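Local coordinates for protein putative aldehyde dehydrogenase AldY (Bacillus subtilis, PDB 4DNG) that probably oxidises aldehydes to carboxylates with NAD(+) as the electron acceptor and may help protect the cell against stress from ethanol and related compounds, at residues M1-L6 against D84-M89; I26-D31 against G317-P322; R92-T97 against I180-S185; S149-N154 against V174-D179; G186-A191 against V206-V211. All blocks are in the same frame, centred on the assembly; numbering follows the deposited sequence.

From the N terminus, the chain first closes a loop at contact 1, where the terminal arm meets helix 83-94. Contact 2 begins inside that loop, at the end of strand 23-27, and closes only near residue 320, so it crosses contact 1 and encloses contacts 3, 4 and 5. Contact 3 joins the C-terminal end of helix 83-94 to the start of helix 183-196, and nested within it contact 4 pairs strand 135-150 with strand 173-177. Contact 5 follows, laying helix 183-196 against the chain leaving strand 204-206. Contacts 1, 3 and 5 meet around helix 183-196, tying the N-terminal segments to the mixed sheet of strands 135-150, 173-177 and 204-206.

Contact 1. Residues M1-L6 against D84-M89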
# COMPACT_ATOMS: atom_id res chain seq x y z
N MET A 1 7.36 38.19 10.73
CA MET A 1 7.09 38.95 11.98
C MET A 1 7.45 38.15 13.24
O MET A 1 6.56 37.69 13.96
CB MET A 1 5.65 39.45 12.03
CG MET A 1 5.44 40.79 11.36
SD MET A 1 6.82 41.92 11.63
CE MET A 1 7.55 42.06 10.00
N SER A 2 8.75 38.02 13.47
CA SER A 2 9.32 37.32 14.64
C SER A 2 9.02 35.83 14.66
O SER A 2 8.89 35.22 15.74
CB SER A 2 8.93 38.00 15.97
OG SER A 2 9.62 39.24 16.13
N PHE A 3 8.93 35.24 13.47
CA PHE A 3 8.67 33.81 13.33
C PHE A 3 9.69 32.93 14.07
O PHE A 3 9.43 31.74 14.33
CB PHE A 3 8.53 33.39 11.84
CG PHE A 3 7.16 33.64 11.25
CD1 PHE A 3 6.00 33.23 11.92
CD2 PHE A 3 7.03 34.26 10.01
CE1 PHE A 3 4.74 33.47 11.37
CE2 PHE A 3 5.78 34.49 9.46
CZ PHE A 3 4.63 34.10 10.14
N GLU A 4 10.84 33.51 14.42
CA GLU A 4 11.80 32.84 15.30
C GLU A 4 11.28 32.64 16.74
O GLU A 4 11.89 31.92 17.53
CB GLU A 4 13.15 33.58 15.30
CG GLU A 4 13.11 35.05 15.73
CD GLU A 4 13.26 36.00 14.56
OE1 GLU A 4 12.25 36.60 14.13
OE2 GLU A 4 14.40 36.14 14.05
N THR A 5 10.15 33.27 17.09
CA THR A 5 9.51 33.00 18.38
C THR A 5 8.98 31.56 18.45
O THR A 5 8.81 31.00 19.53
CB THR A 5 8.40 34.02 18.70
OG1 THR A 5 8.23 34.13 20.11
CG2 THR A 5 7.06 33.63 18.07
N LEU A 6 8.76 30.97 17.27
CA LEU A 6 8.12 29.68 17.12
C LEU A 6 9.17 28.57 17.05
O LEU A 6 9.39 27.94 16.01
CB LEU A 6 7.27 29.66 15.85
CG LEU A 6 6.19 30.69 15.48
CD1 LEU A 6 5.37 30.17 14.30
CD2 LEU A 6 5.27 31.09 16.64
N ASP A 84 4.44 37.65 2.94
CA ASP A 84 5.74 38.31 2.82
C ASP A 84 6.76 37.84 3.85
O ASP A 84 7.88 37.46 3.49
CB ASP A 84 5.58 39.84 2.80
CG ASP A 84 4.95 40.32 1.50
OD1 ASP A 84 5.12 39.62 0.48
OD2 ASP A 84 4.31 41.38 1.49
N ASP A 85 6.36 37.85 5.12
CA ASP A 85 7.16 37.35 6.23
C ASP A 85 7.46 35.85 6.14
O ASP A 85 8.54 35.40 6.52
CB ASP A 85 6.45 37.66 7.55
CG ASP A 85 6.23 39.16 7.76
OD1 ASP A 85 7.15 39.94 7.44
OD2 ASP A 85 5.14 39.55 8.26
N ILE A 86 6.50 35.08 5.65
CA ILE A 86 6.66 33.64 5.56
C ILE A 86 7.71 33.34 4.50
O ILE A 86 8.62 32.54 4.73
CB ILE A 86 5.31 32.94 5.29
CG1 ILE A 86 4.33 33.23 6.45
CG2 ILE A 86 5.48 31.45 5.11
CD1 ILE A 86 2.91 32.72 6.25
N ILE A 87 7.61 34.03 3.36
CA ILE A 87 8.53 33.83 2.23
C ILE A 87 9.98 34.12 2.67
O ILE A 87 10.88 33.31 2.47
CB ILE A 87 8.06 34.63 0.98
CG1 ILE A 87 6.86 33.91 0.33
CG2 ILE A 87 9.19 34.81 -0.05
CD1 ILE A 87 6.16 34.67 -0.77
N MET A 88 10.16 35.26 3.31
CA MET A 88 11.44 35.62 3.90
C MET A 88 11.98 34.52 4.79
O MET A 88 13.12 34.09 4.61
CB MET A 88 11.35 36.94 4.68
CG MET A 88 12.71 37.52 5.04
SD MET A 88 13.84 37.68 3.63
CE MET A 88 13.23 39.19 2.87
N MET A 89 11.16 34.05 5.74
CA MET A 89 11.58 32.99 6.66
C MET A 89 11.93 31.64 5.98
O MET A 89 12.94 31.02 6.34
CB MET A 89 10.56 32.81 7.79
CG MET A 89 10.99 31.80 8.86
SD MET A 89 12.53 32.17 9.73
CE MET A 89 12.08 33.69 10.55
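Met1 and Asp85 supply the charged half of this meeting. The terminal amino group forms a salt bridge with Asp85, Met1 N lying 3.6 Å from OD2. The Met1 side chain, bent at its second and third torsions, crosses the carboxylate obliquely: its CG lies 3.4 Å from Asp85 OD2, and its CE lies 3.3 Å from Asp85 OD1. An alanine in place of Asp85 would probably leave the amino group without its counter-charge and the terminal residue freer to move. The arm bearing these groups runs into a short 3-10 turn at residues 3-5 and packs against helix 83-94, so the chain before strand 9-11 is fastened to the helices of the aldehyde dehydrogenase fold. The apolar half belongs to Phe3, whose ring is turned 70° from the Asp85 carboxylate plane. Its CE2 lies 3.6 Å from Ile86 CG1, and CZ rests against the same methylene. Lower on the side chain, Phe3 CB meets Met89 CE at 3.8 Å. Met89 starts with CG anti to its backbone N (chi1 -175°) and then bends twice, and its methyl also comes within 4.1 Å of Glu4 N. Tyr78 and Ile189 also touch Phe3.

Contact 2. Residues I26-D31 against G317-P322; sequences ILNPYD and GDQTDP
Tyr30 lies with one ring face against Asp318, at the start of a type I beta turn that runs to Asp321. The turn belongs to the loop between helices 297-313 and 332-347, and Tyr30 to the chain leaving strand 23-27. The main interaction is CH-pi: Asp318 CA stands 3.8 Å from the centroid of the Tyr30 ring, 26° off the ring normal and displaced toward the rim. The Asp318 side chain continues over the same ring, with CB 3.8 Å from Tyr30 CZ, and the carboxylate is stacked almost parallel to it, the planes 10° apart. Gln319 meets the other partner, Asn28. The amides approach tip to tip, the two planes 73° apart, with Gln319 OE1 3.0 Å from Asn28 OD1. Both are acceptors, so this is a close approach without a hydrogen bond, and it is probably mildly repulsive. Each amide is held by other bonds: Gln319 NE2 donates to Ala91 O, and Asn28 OD1 closes an Asx turn by accepting from Tyr30 N at 2.9 Å. Asp318 makes a second Asx turn, in which its OD1 receives both Thr320 N, at 3.2 Å, and Thr320 OG1 from the same face of the carboxylate.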
# COMPACT_ATOMS: atom_id res chain seq x y z
N ILE A 26 19.03 26.62 14.84
CA ILE A 26 18.59 26.62 13.45
C ILE A 26 19.29 27.77 12.77
O ILE A 26 19.23 28.91 13.23
CB ILE A 26 17.06 26.72 13.31
CG1 ILE A 26 16.40 25.62 14.14
CG2 ILE A 26 16.67 26.66 11.83
CD1 ILE A 26 14.89 25.54 14.04
N LEU A 27 19.98 27.45 11.68
CA LEU A 27 20.90 28.39 11.05
C LEU A 27 20.41 28.88 9.69
O LEU A 27 19.73 28.16 8.96
CB LEU A 27 22.29 27.76 10.93
CG LEU A 27 23.01 27.20 12.18
CD1 LEU A 27 24.43 26.77 11.84
CD2 LEU A 27 23.03 28.18 13.34
N ASN A 28 20.83 30.08 9.33
CA ASN A 28 20.74 30.53 7.98
C ASN A 28 21.93 29.93 7.30
O ASN A 28 23.04 30.04 7.78
CB ASN A 28 20.79 32.04 7.92
CG ASN A 28 20.71 32.57 6.52
OD1 ASN A 28 21.16 31.94 5.60
ND2 ASN A 28 20.13 33.74 6.37
N PRO A 29 21.69 29.25 6.20
CA PRO A 29 22.72 28.53 5.45
C PRO A 29 23.80 29.42 4.85
O PRO A 29 24.93 28.99 4.73
CB PRO A 29 21.92 27.85 4.36
CG PRO A 29 20.62 27.59 4.99
CD PRO A 29 20.36 28.71 5.93
N TYR A 30 23.42 30.61 4.40
CA TYR A 30 24.37 31.51 3.78
C TYR A 30 25.47 31.92 4.72
O TYR A 30 26.62 31.90 4.35
CB TYR A 30 23.62 32.75 3.33
CG TYR A 30 24.40 33.71 2.47
CD1 TYR A 30 24.62 33.46 1.14
CD2 TYR A 30 24.86 34.89 2.99
CE1 TYR A 30 25.31 34.35 0.36
CE2 TYR A 30 25.55 35.79 2.21
CZ TYR A 30 25.77 35.51 0.89
OH TYR A 30 26.45 36.40 0.12
N ASP A 31 25.13 32.29 5.94
CA ASP A 31 26.16 32.79 6.81
C ASP A 31 26.34 32.05 8.10
O ASP A 31 27.25 32.36 8.85
CB ASP A 31 25.90 34.25 7.09
CG ASP A 31 24.55 34.48 7.62
OD1 ASP A 31 24.03 33.53 8.21
OD2 ASP A 31 24.00 35.57 7.45
N GLY A 317 24.43 34.03 -4.70
CA GLY A 317 24.79 34.74 -3.48
C GLY A 317 23.76 34.71 -2.37
O GLY A 317 23.28 33.64 -1.98
N ASP A 318 23.43 35.88 -1.83
CA ASP A 318 22.49 35.99 -0.73
C ASP A 318 21.09 35.71 -1.24
O ASP A 318 20.60 36.39 -2.14
CB ASP A 318 22.55 37.36 -0.07
CG ASP A 318 21.90 37.37 1.30
OD1 ASP A 318 21.14 36.42 1.61
OD2 ASP A 318 22.16 38.32 2.07
N GLN A 319 20.46 34.71 -0.65
CA GLN A 319 19.19 34.18 -1.12
C GLN A 319 18.00 35.04 -0.67
O GLN A 319 16.91 34.97 -1.24
CB GLN A 319 19.07 32.79 -0.54
CG GLN A 319 19.96 32.72 0.70
CD GLN A 319 19.19 32.25 1.90
OE1 GLN A 319 19.74 32.07 2.98
NE2 GLN A 319 17.89 32.04 1.71
N THR A 320 18.23 35.84 0.36
CA THR A 320 17.23 36.80 0.80
C THR A 320 17.11 37.97 -0.17
O THR A 320 16.16 38.74 -0.10
CB THR A 320 17.54 37.32 2.21
OG1 THR A 320 18.68 38.18 2.15
CG2 THR A 320 17.80 36.14 3.17
N ASP A 321 18.07 38.10 -1.09
CA ASP A 321 18.01 39.07 -2.18
C ASP A 321 17.04 38.56 -3.26
O ASP A 321 17.23 37.45 -3.77
CB ASP A 321 19.43 39.28 -2.73
CG ASP A 321 19.51 40.23 -3.94
OD1 ASP A 321 18.61 40.24 -4.82
OD2 ASP A 321 20.52 40.94 -4.03
N PRO A 322 16.01 39.36 -3.62
CA PRO A 322 14.94 38.92 -4.55
C PRO A 322 15.37 38.67 -6.01
O PRO A 322 14.54 38.27 -6.83
CB PRO A 322 13.91 40.06 -4.47
CG PRO A 322 14.67 41.25 -4.01
CD PRO A 322 15.80 40.75 -3.16

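Contact 3. Residues R92-T97 against I180-S185; sequences RETGGT and IQTAIS
The N-terminal turn of helix 183-196 receives the buried carboxylate of Glu93, which comes from the last turn of helix 83-94. Glu93 CG is anti to the backbone N (chi1 -166°), and the chain runs on extended, carrying the carboxylate to the other backbone. There the two oxygens divide the work. OE1 accepts from Ser185 N at 2.7 Å, and OE2 accepts from Ile184 N at 2.8 Å; both bonds are nearly straight and both use syn lone pairs, so the group grips two successive amides like a fork. Ser185 OG also donates to OE1, although its modelled length is doubtfully short. The arrangement brings a negative charge to the start of a helix, where the helix dipole would probably stabilise it, and joins two helices whose facing ends lie more than eighty residues apart in the chain. Around this grip the packing is close: Glu93 CG lies 3.3 Å from Gln181 O, and OE2 lies 3.3 Å from Ile184 CB. Next along, Thr94 OG1 meets Thr182 CG2 at 3.6 Å, and Pro156 touches both threonines. The Gln181 side chain is bonded outside the pair, NE2 to Glu24 OE2 and OE1 to Leu27 N.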
# COMPACT_ATOMS: atom_id res chain seq x y z
N ARG A 92 15.35 32.30 4.57
CA ARG A 92 16.40 32.33 5.61
C ARG A 92 16.75 30.94 6.14
O ARG A 92 17.93 30.63 6.29
CB ARG A 92 16.02 33.23 6.79
CG ARG A 92 15.23 34.48 6.42
CD ARG A 92 15.66 35.72 7.19
NE ARG A 92 15.38 35.70 8.63
CZ ARG A 92 16.28 35.44 9.57
NH1 ARG A 92 17.54 35.16 9.23
NH2 ARG A 92 15.94 35.46 10.86
N GLU A 93 15.74 30.11 6.39
CA GLU A 93 15.95 28.85 7.12
C GLU A 93 16.52 27.80 6.20
O GLU A 93 17.31 26.95 6.60
CB GLU A 93 14.64 28.33 7.70
CG GLU A 93 14.81 27.23 8.74
CD GLU A 93 13.50 26.72 9.33
OE1 GLU A 93 12.48 26.66 8.61
OE2 GLU A 93 13.50 26.37 10.53
N THR A 94 16.13 27.94 4.95
CA THR A 94 16.16 26.89 3.97
C THR A 94 17.27 27.13 2.95
O THR A 94 17.76 26.20 2.33
CB THR A 94 14.76 26.85 3.32
OG1 THR A 94 14.09 25.62 3.65
CG2 THR A 94 14.80 27.03 1.88
N GLY A 95 17.69 28.39 2.79
CA GLY A 95 18.72 28.75 1.80
C GLY A 95 18.15 28.80 0.38
O GLY A 95 18.83 29.20 -0.56
N GLY A 96 16.90 28.38 0.24
CA GLY A 96 16.14 28.60 -0.97
C GLY A 96 15.98 30.08 -1.23
O GLY A 96 15.97 30.92 -0.31
N THR A 97 15.89 30.39 -2.50
CA THR A 97 15.81 31.73 -3.05
C THR A 97 14.40 32.33 -2.79
O THR A 97 13.44 31.56 -2.58
CB THR A 97 16.09 31.53 -4.53
OG1 THR A 97 17.49 31.76 -4.78
CG2 THR A 97 15.23 32.38 -5.40
N ILE A 180 14.67 19.21 11.85
CA ILE A 180 14.92 20.29 12.80
C ILE A 180 15.51 21.53 12.08
O ILE A 180 15.10 22.66 12.35
CB ILE A 180 15.78 19.84 14.02
CG1 ILE A 180 15.86 20.97 15.09
CG2 ILE A 180 17.20 19.42 13.60
CD1 ILE A 180 14.52 21.36 15.69
N GLN A 181 16.44 21.32 11.14
CA GLN A 181 17.08 22.46 10.48
C GLN A 181 16.12 23.31 9.66
O GLN A 181 16.45 24.43 9.30
CB GLN A 181 18.33 22.07 9.67
CG GLN A 181 19.60 21.92 10.52
CD GLN A 181 19.94 23.15 11.37
OE1 GLN A 181 19.99 24.30 10.88
NE2 GLN A 181 20.17 22.92 12.65
N THR A 182 14.94 22.78 9.37
CA THR A 182 13.90 23.57 8.69
C THR A 182 12.56 23.43 9.45
O THR A 182 11.49 23.30 8.84
CB THR A 182 13.76 23.11 7.22
OG1 THR A 182 13.68 21.69 7.21
CG2 THR A 182 14.99 23.49 6.39
N ALA A 183 12.61 23.46 10.78
CA ALA A 183 11.41 23.23 11.58
C ALA A 183 10.42 24.38 11.54
O ALA A 183 9.22 24.17 11.80
CB ALA A 183 11.79 22.93 13.01
N ILE A 184 10.90 25.59 11.27
CA ILE A 184 10.02 26.74 11.26
C ILE A 184 9.14 26.69 10.02
O ILE A 184 7.92 26.78 10.12
CB ILE A 184 10.78 28.08 11.38
CG1 ILE A 184 11.44 28.18 12.75
CG2 ILE A 184 9.81 29.25 11.27
CD1 ILE A 184 12.64 29.08 12.78
N SER A 185 9.75 26.50 8.86
CA SER A 185 8.98 26.47 7.62
C SER A 185 8.37 25.11 7.39
O SER A 185 7.32 25.02 6.78
CB SER A 185 9.83 26.89 6.43
OG SER A 185 11.12 26.40 6.58

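Contact 4. Residues S149-N154 against V174-D179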
# COMPACT_ATOMS: atom_id res chain seq x y z
N SER A 149 3.76 11.73 9.95
CA SER A 149 4.22 12.57 8.84
C SER A 149 5.64 13.08 9.08
O SER A 149 5.91 13.64 10.14
CB SER A 149 3.25 13.73 8.68
OG SER A 149 3.74 14.68 7.78
N ILE A 150 6.53 12.86 8.10
CA ILE A 150 7.95 13.21 8.18
C ILE A 150 8.38 13.94 6.92
O ILE A 150 8.15 13.46 5.81
CB ILE A 150 8.82 11.95 8.31
CG1 ILE A 150 8.44 11.14 9.54
CG2 ILE A 150 10.33 12.30 8.30
CD1 ILE A 150 8.92 9.70 9.50
N SER A 151 9.00 15.10 7.09
CA SER A 151 9.40 15.88 5.95
C SER A 151 10.88 16.22 5.96
O SER A 151 11.51 16.20 7.01
CB SER A 151 8.51 17.11 5.78
OG SER A 151 8.55 17.98 6.87
N PRO A 152 11.47 16.51 4.79
CA PRO A 152 12.90 16.71 4.74
C PRO A 152 13.23 18.20 4.67
O PRO A 152 12.33 19.02 4.75
CB PRO A 152 13.26 16.03 3.40
CG PRO A 152 12.08 16.38 2.51
CD PRO A 152 10.88 16.60 3.43
N PHE A 153 14.50 18.52 4.45
CA PHE A 153 14.99 19.90 4.45
C PHE A 153 14.80 20.68 3.16
O PHE A 153 15.07 21.87 3.14
CB PHE A 153 16.49 19.90 4.74
CG PHE A 153 17.33 19.26 3.66
CD1 PHE A 153 17.64 19.96 2.48
CD2 PHE A 153 17.83 17.97 3.83
CE1 PHE A 153 18.42 19.37 1.49
CE2 PHE A 153 18.61 17.37 2.84
CZ PHE A 153 18.90 18.08 1.67
N ASN A 154 14.44 20.00 2.07
CA ASN A 154 14.21 20.69 0.81
C ASN A 154 12.73 20.71 0.58
O ASN A 154 12.07 19.69 0.74
CB ASN A 154 14.93 20.03 -0.37
CG ASN A 154 14.69 18.52 -0.45
OD1 ASN A 154 13.55 18.06 -0.51
ND2 ASN A 154 15.78 17.75 -0.48
N VAL A 174 -2.70 14.05 13.29
CA VAL A 174 -1.38 14.06 12.65
C VAL A 174 -0.31 14.32 13.70
O VAL A 174 -0.40 15.29 14.48
CB VAL A 174 -1.28 15.17 11.56
CG1 VAL A 174 0.07 15.17 10.83
CG2 VAL A 174 -2.42 15.02 10.56
N VAL A 175 0.69 13.47 13.71
CA VAL A 175 1.92 13.78 14.39
C VAL A 175 2.99 13.99 13.34
O VAL A 175 3.29 13.09 12.53
CB VAL A 175 2.31 12.66 15.33
CG1 VAL A 175 3.71 12.91 15.92
CG2 VAL A 175 1.24 12.53 16.40
N HIS A 176 3.56 15.20 13.35
CA HIS A 176 4.42 15.67 12.26
C HIS A 176 5.80 16.05 12.73
O HIS A 176 5.94 16.78 13.74
CB HIS A 176 3.77 16.88 11.61
CG HIS A 176 4.54 17.39 10.43
ND1 HIS A 176 4.82 16.63 9.36
CD2 HIS A 176 5.09 18.65 10.18
CE1 HIS A 176 5.53 17.34 8.48
NE2 HIS A 176 5.68 18.57 8.98
N LYS A 177 6.82 15.57 12.01
CA LYS A 177 8.21 15.84 12.34
C LYS A 177 9.03 16.38 11.16
O LYS A 177 9.39 15.62 10.26
CB LYS A 177 8.92 14.59 12.88
CG LYS A 177 10.34 14.91 13.35
CD LYS A 177 11.22 13.67 13.35
CE LYS A 177 12.68 14.05 13.51
NZ LYS A 177 13.19 14.75 12.29
N PRO A 178 9.33 17.70 11.17
CA PRO A 178 10.16 18.27 10.11
C PRO A 178 11.59 18.01 10.43
O PRO A 178 11.92 17.59 11.51
CB PRO A 178 9.90 19.79 10.24
CG PRO A 178 9.49 20.00 11.66
CD PRO A 178 8.74 18.75 12.04
N ASP A 179 12.47 18.25 9.47
CA ASP A 179 13.86 18.24 9.77
C ASP A 179 14.04 19.44 10.70
O ASP A 179 13.60 20.57 10.37
CB ASP A 179 14.66 18.42 8.48
CG ASP A 179 16.15 18.34 8.69
OD1 ASP A 179 16.80 17.63 7.91
OD2 ASP A 179 16.67 18.98 9.62
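Ser149 and His176 pair in parallel strands, their side chains making the tight part of this contact. Ser149 OG lies near the plane of the imidazole, at its edge, and hydrogen-bonds His176 ND1 at 2.7 Å; either could be the donor. The ring gets there with CG anti to the backbone N (chi1 -177°). NE2 is bonded to Ser160 OG and Gly186 O, so the ring is held at both nitrogens. An alanine at His176 would probably leave Ser149 OG and the Gly186 carbonyl without this partner and open a gap beside Ser151, whose OG lies 3.5 Å from His176 CE1 and hydrogen-bonds Ser160 OG. The backbone ladder adds three hydrogen bonds: Lys177 N donates to Ser149 O at 2.8 Å, Ser149 N to Val175 O and Ser151 N to Lys177 O at 3.2 Å. Beyond it, among partly exposed residues, the contact thins. Phe153 CB comes only within 3.9 Å of Asp179 OD1 (OD2 accepts from Gln181 N), and Lys177 NZ hydrogen-bonds the next carbonyl, Pro178 O. The Pro152 side chain, about 5 Å from that of Gly231, borders the probable NAD(+) site, and helix 156-169 links the strands as a beta-alpha-beta crossover of a Rossmann-like sheet.

Contact 5. Residues G186-A191 against V206-V211; sequences GGTIIA and VMLTDV
Val206 spreads its two methyl groups over the backbone of Gly187 and the methyl of Ala191. CG1, anti to the backbone N (chi1 174°), lies 3.7 Å from Gly187 CA, while CG2 lies 3.8 Å from Gly187 O and 3.9 Å from Ala191 CB. Glycine suits this place because a beta carbon on Gly187 would point at the valine and come within 2.8 Å of Val206 CG1, a clash. The helix is itself irregular here, with a wider pi-type turn at 186-188, before Ala191 N takes up Gly187 O at 2.9 Å. This helix, 183-196, connects strand 173-177 to the parallel strand 204-206, so the contact lies within a beta-alpha-beta crossover, with the helix lying against the end of the strand to which it leads. A second small patch is formed by Thr188 and Leu208, whose side chains cross at about a right angle. Thr188 CG2 sits 4.0 Å from Leu208 CD1 and only slightly farther from CD2, so both branches of the leucine meet one methyl. Thr188 OG1 stands between its backbone N and carbonyl carbon (chi1 54°) and is hydrogen-bonded to Leu6 O. No hydrogen bond joins the two segments. Pro178 touches Val206 as well, and Phe10 of strand 9-11 touches Ala191.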
# COMPACT_ATOMS: atom_id res chain seq x y z
N GLY A 186 9.01 24.06 7.89
CA GLY A 186 8.46 22.72 7.76
C GLY A 186 7.49 22.30 8.87
O GLY A 186 6.88 21.24 8.78
N GLY A 187 7.34 23.11 9.91
CA GLY A 187 6.47 22.73 11.03
C GLY A 187 5.77 23.84 11.78
O GLY A 187 4.54 23.90 11.81
N THR A 188 6.53 24.74 12.38
CA THR A 188 5.92 25.66 13.36
C THR A 188 4.96 26.68 12.75
O THR A 188 3.91 26.98 13.34
CB THR A 188 6.96 26.37 14.24
OG1 THR A 188 7.93 27.03 13.41
CG2 THR A 188 7.67 25.37 15.14
N ILE A 189 5.32 27.21 11.58
CA ILE A 189 4.47 28.16 10.87
C ILE A 189 3.13 27.51 10.53
O ILE A 189 2.06 28.12 10.71
CB ILE A 189 5.16 28.71 9.60
CG1 ILE A 189 6.28 29.66 9.97
CG2 ILE A 189 4.17 29.46 8.71
CD1 ILE A 189 7.19 29.97 8.80
N ILE A 190 3.20 26.25 10.08
CA ILE A 190 2.02 25.48 9.75
C ILE A 190 1.17 25.29 11.01
O ILE A 190 -0.04 25.54 10.98
CB ILE A 190 2.38 24.13 9.11
CG1 ILE A 190 2.70 24.34 7.64
CG2 ILE A 190 1.23 23.15 9.22
CD1 ILE A 190 3.52 23.23 7.02
N ALA A 191 1.80 24.88 12.10
CA ALA A 191 1.09 24.80 13.40
C ALA A 191 0.45 26.13 13.79
O ALA A 191 -0.72 26.17 14.21
CB ALA A 191 2.01 24.30 14.50
N VAL A 206 3.15 19.01 16.10
CA VAL A 206 4.42 19.23 15.42
C VAL A 206 5.59 19.05 16.37
O VAL A 206 5.76 19.81 17.33
CB VAL A 206 4.50 20.63 14.75
CG1 VAL A 206 5.89 20.86 14.20
CG2 VAL A 206 3.45 20.79 13.65
N MET A 207 6.42 18.05 16.08
CA MET A 207 7.54 17.65 16.91
C MET A 207 8.85 18.26 16.47
O MET A 207 9.29 18.08 15.33
CB MET A 207 7.69 16.14 16.82
CG MET A 207 6.39 15.44 17.19
SD MET A 207 6.04 15.73 18.94
CE MET A 207 4.27 15.54 18.82
N LEU A 208 9.47 19.00 17.39
CA LEU A 208 10.81 19.52 17.17
C LEU A 208 11.78 18.63 17.90
O LEU A 208 11.83 18.61 19.13
CB LEU A 208 10.91 20.97 17.64
CG LEU A 208 10.70 21.99 16.53
CD1 LEU A 208 9.37 21.78 15.83
CD2 LEU A 208 10.80 23.41 17.07
N THR A 209 12.51 17.84 17.15
CA THR A 209 13.34 16.83 17.73
C THR A 209 14.31 16.32 16.70
O THR A 209 14.45 16.90 15.63
CB THR A 209 12.48 15.69 18.31
OG1 THR A 209 13.33 14.72 18.92
CG2 THR A 209 11.64 15.05 17.21
N ASP A 210 15.02 15.25 17.03
CA ASP A 210 15.92 14.65 16.06
C ASP A 210 15.94 13.15 16.27
O ASP A 210 15.39 12.63 17.25
CB ASP A 210 17.32 15.31 16.07
CG ASP A 210 18.12 15.02 17.35
OD1 ASP A 210 17.56 14.40 18.28
OD2 ASP A 210 19.32 15.40 17.43
N VAL A 211 16.53 12.45 15.33
CA VAL A 211 16.55 11.00 15.41
C VAL A 211 17.39 10.54 16.60
O VAL A 211 17.11 9.52 17.23
CB VAL A 211 16.95 10.40 14.06
CG1 VAL A 211 17.28 8.94 14.21
CG2 VAL A 211 15.80 10.62 13.06